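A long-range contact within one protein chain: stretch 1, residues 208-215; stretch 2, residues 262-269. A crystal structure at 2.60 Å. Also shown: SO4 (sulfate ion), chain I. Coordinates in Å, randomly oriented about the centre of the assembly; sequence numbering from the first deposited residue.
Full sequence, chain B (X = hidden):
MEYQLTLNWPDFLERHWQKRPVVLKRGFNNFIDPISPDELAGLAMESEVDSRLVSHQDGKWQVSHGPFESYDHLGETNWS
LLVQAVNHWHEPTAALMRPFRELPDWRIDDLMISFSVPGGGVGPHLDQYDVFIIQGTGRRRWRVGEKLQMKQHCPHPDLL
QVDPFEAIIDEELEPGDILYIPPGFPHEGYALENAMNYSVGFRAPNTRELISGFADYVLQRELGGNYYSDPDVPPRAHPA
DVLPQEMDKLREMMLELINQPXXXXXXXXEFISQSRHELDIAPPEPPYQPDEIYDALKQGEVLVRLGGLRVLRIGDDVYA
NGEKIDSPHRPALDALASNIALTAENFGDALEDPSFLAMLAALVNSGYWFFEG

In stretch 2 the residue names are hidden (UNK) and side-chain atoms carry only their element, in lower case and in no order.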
# COMPACT_ATOMS: atom_id res chain seq x y z
N ARG B 208 6.45 4.68 -6.96
CA ARG B 208 6.41 4.05 -5.64
C ARG B 208 5.49 4.81 -4.68
O ARG B 208 4.59 4.22 -4.07
CB ARG B 208 7.84 3.96 -5.09
CG ARG B 208 7.94 3.87 -3.58
CD ARG B 208 9.31 3.36 -3.13
NE ARG B 208 10.39 4.32 -3.34
CZ ARG B 208 11.34 4.21 -4.27
NH1 ARG B 208 11.35 3.16 -5.09
NH2 ARG B 208 12.28 5.13 -4.38
N GLU B 209 5.71 6.12 -4.58
CA GLU B 209 4.91 6.98 -3.71
C GLU B 209 3.44 7.03 -4.12
O GLU B 209 2.54 7.09 -3.27
CB GLU B 209 5.50 8.40 -3.67
CG GLU B 209 6.66 8.54 -2.70
CD GLU B 209 7.68 9.57 -3.13
OE1 GLU B 209 7.37 10.41 -4.01
OE2 GLU B 209 8.81 9.55 -2.58
N LEU B 210 3.20 6.93 -5.42
CA LEU B 210 1.85 7.03 -5.96
C LEU B 210 1.11 5.76 -5.58
O LEU B 210 0.12 5.81 -4.85
CB LEU B 210 1.86 7.19 -7.48
CG LEU B 210 2.34 8.50 -8.10
CD1 LEU B 210 2.36 8.39 -9.62
CD2 LEU B 210 1.46 9.65 -7.66
N ILE B 211 1.58 4.63 -6.09
CA ILE B 211 0.97 3.34 -5.79
C ILE B 211 0.84 3.06 -4.29
O ILE B 211 -0.18 2.52 -3.84
CB ILE B 211 1.69 2.19 -6.55
CG1 ILE B 211 0.80 0.94 -6.63
CG2 ILE B 211 3.05 1.90 -5.94
CD1 ILE B 211 1.27 -0.08 -7.65
N SER B 212 1.83 3.46 -3.50
CA SER B 212 1.74 3.31 -2.04
C SER B 212 0.61 4.16 -1.46
O SER B 212 -0.26 3.64 -0.74
CB SER B 212 3.06 3.69 -1.36
OG SER B 212 2.96 3.55 0.04
N GLY B 213 0.64 5.45 -1.76
CA GLY B 213 -0.39 6.37 -1.30
C GLY B 213 -1.80 5.91 -1.64
O GLY B 213 -2.66 5.86 -0.77
N PHE B 214 -2.01 5.57 -2.91
CA PHE B 214 -3.32 5.11 -3.36
C PHE B 214 -3.72 3.79 -2.72
O PHE B 214 -4.89 3.57 -2.44
CB PHE B 214 -3.37 4.99 -4.88
CG PHE B 214 -4.74 4.66 -5.42
CD1 PHE B 214 -5.82 5.49 -5.16
CD2 PHE B 214 -4.95 3.52 -6.18
CE1 PHE B 214 -7.08 5.20 -5.65
CE2 PHE B 214 -6.21 3.22 -6.67
CZ PHE B 214 -7.28 4.06 -6.40
N ALA B 215 -2.75 2.91 -2.51
CA ALA B 215 -3.04 1.65 -1.82
C ALA B 215 -3.55 1.94 -0.41
O ALA B 215 -4.52 1.32 0.05
CB ALA B 215 -1.81 0.77 -1.77
N UNK B 262 -14.03 8.42 -9.98
CA UNK B 262 -13.81 9.39 -8.91
C UNK B 262 -12.60 9.11 -8.02
O UNK B 262 -11.93 10.03 -7.56
c UNK B 262 -16.18 10.32 -8.81
c UNK B 262 -15.08 9.58 -8.07
c UNK B 262 -15.73 11.68 -9.32
o UNK B 262 -15.38 11.78 -10.52
o UNK B 262 -15.72 12.65 -8.53
N UNK B 263 -12.34 7.83 -7.78
CA UNK B 263 -11.42 7.39 -6.73
C UNK B 263 -9.98 7.90 -6.86
O UNK B 263 -9.41 8.41 -5.90
n UNK B 263 -13.22 4.05 -6.53
n UNK B 263 -14.82 4.96 -5.44
c UNK B 263 -12.79 5.33 -6.21
c UNK B 263 -14.43 3.86 -6.06
c UNK B 263 -11.46 5.86 -6.61
c UNK B 263 -13.81 5.89 -5.52
N UNK B 264 -9.40 7.76 -8.05
CA UNK B 264 -8.03 8.23 -8.25
C UNK B 264 -7.91 9.74 -8.11
O UNK B 264 -7.03 10.24 -7.41
c UNK B 264 -3.87 8.86 -9.20
c UNK B 264 -6.12 8.38 -9.90
c UNK B 264 -5.84 8.98 -11.12
c UNK B 264 -3.61 9.45 -10.42
c UNK B 264 -7.47 7.80 -9.61
c UNK B 264 -4.60 9.51 -11.38
c UNK B 264 -5.11 8.33 -8.95
N UNK B 265 -8.80 10.46 -8.79
CA UNK B 265 -8.83 11.91 -8.75
C UNK B 265 -8.97 12.42 -7.32
O UNK B 265 -8.32 13.38 -6.92
c UNK B 265 -12.02 13.81 -11.22
c UNK B 265 -10.23 13.93 -9.46
c UNK B 265 -10.00 12.43 -9.59
c UNK B 265 -11.65 14.31 -9.83
n UNK B 265 -13.45 14.10 -11.55
N UNK B 266 -9.82 11.74 -6.56
CA UNK B 266 -10.10 12.13 -5.19
C UNK B 266 -8.88 11.88 -4.31
O UNK B 266 -8.47 12.76 -3.55
c UNK B 266 -11.98 11.98 -3.46
c UNK B 266 -11.31 11.36 -4.66
c UNK B 266 -13.48 12.03 -3.61
n UNK B 266 -14.20 11.79 -2.52
o UNK B 266 -14.00 12.27 -4.70
N UNK B 267 -8.30 10.68 -4.43
CA UNK B 267 -7.09 10.38 -3.66
C UNK B 267 -5.98 11.38 -3.94
O UNK B 267 -5.39 11.92 -3.01
c UNK B 267 -1.51 8.72 -3.93
c UNK B 267 -5.10 8.90 -3.48
c UNK B 267 -6.54 8.99 -3.94
n UNK B 267 -3.28 8.85 -2.16
c UNK B 267 -2.81 8.80 -3.46
c UNK B 267 -1.34 8.68 -5.29
c UNK B 267 -4.65 8.92 -2.19
c UNK B 267 -3.72 8.79 -5.69
c UNK B 267 -3.94 8.84 -4.31
c UNK B 267 -2.43 8.71 -6.17
N UNK B 268 -5.68 11.60 -5.22
CA UNK B 268 -4.60 12.51 -5.58
C UNK B 268 -4.91 13.92 -5.12
O UNK B 268 -4.01 14.66 -4.72
c UNK B 268 -2.98 14.41 -7.99
c UNK B 268 -3.01 13.14 -7.44
c UNK B 268 -1.79 15.01 -8.32
c UNK B 268 -0.60 14.35 -8.10
c UNK B 268 -1.81 12.49 -7.23
c UNK B 268 -0.61 13.08 -7.55
c UNK B 268 -4.31 12.48 -7.08
N UNK B 269 -6.19 14.27 -5.16
CA UNK B 269 -6.64 15.55 -4.66
C UNK B 269 -6.29 15.71 -3.19
O UNK B 269 -5.73 16.73 -2.78
S SO4 I . 15.42 3.75 -5.99
O1 SO4 I . 15.64 4.91 -6.85
O2 SO4 I . 16.28 2.65 -6.42
O3 SO4 I . 15.73 4.10 -4.61
O4 SO4 I . 14.02 3.34 -6.08

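The side chain at position 262 is a run of three carbons, the third carrying two oxygens, and it lies far from stretch 1; a carboxylate on a three-carbon chain is glutamate, Glu-262. Position 263 has one carbon followed by a five-membered ring of three carbons and two nitrogens, an imidazole. The end of this side chain leads away from stretch 1, and the closest contact is made by the backbone, with O of position 263 lying 4.0 Å from Phe-214 CE1. The residue is His-263.

At position 264 one carbon leads into a ring of six carbons with no further atom. Here too the backbone comes closest, CA of position 264 lying 4.1 Å from Phe-214 CE1. The plain six-carbon ring identifies Phe-264. Position 265 carries four carbons in a row ending in nitrogen and touches nothing on stretch 1. It is Lys-265, whose NZ forms a salt bridge with Glu-262 OE2 at 3.2 Å, three residues earlier in the chain. Position 266 has three carbons, the third bearing one oxygen and one nitrogen, and is also out of reach of stretch 1; this amide is Gln-266.

Position 267 points its CB toward stretch 1 and bears one carbon, then fused five- and six-membered rings holding eight carbons and one nitrogen. A carbon of the six-membered ring at position 267 approaches Leu-210 O to 3.2 Å and Leu-210 CD2 to 3.8 Å, while Phe-214 CA sits over the face of the five-membered ring, 3.8 Å from its centroid, in a CH-pi contact. Such an indole belongs only to tryptophan, Trp-267, and the carbon nearest Leu-210 is its CH2. Position 268 again shows one carbon and a six-carbon ring, which presents its edge to Leu-210, a ring carbon of position 268 lying 4.0 Å from Leu-210 CD2. This is Phe-268, and the carbon is CE1. Position 269 has no side-chain atoms and no contact to stretch 1; it is Gly-269.

The two helices cross at 105°, their axes 10.2 Å apart at closest approach, and the indole of Trp-267 fills space between them. Gly-213 makes room for it: an ideal CB there would lie 2.6 Å from Trp-267 CZ2, a clash. Without that CB, the indole can lie against the backbone of stretch 1. Phe-214 packs beside it, CD1 3.8 Å from Trp-267 CB, with the two aromatic rings oblique to each other. No hydrogen bond joins the stretches; although Trp-267 NE1 lies 3.4 Å from Gly-213 O, the angle is poor. The contact rests on van der Waals packing, chiefly of the indole against the backbone of stretch 1, with Leu-210 and Phe-214 adding apolar side-chain contacts.

Stretch 2 262-269: EHFKQWFG
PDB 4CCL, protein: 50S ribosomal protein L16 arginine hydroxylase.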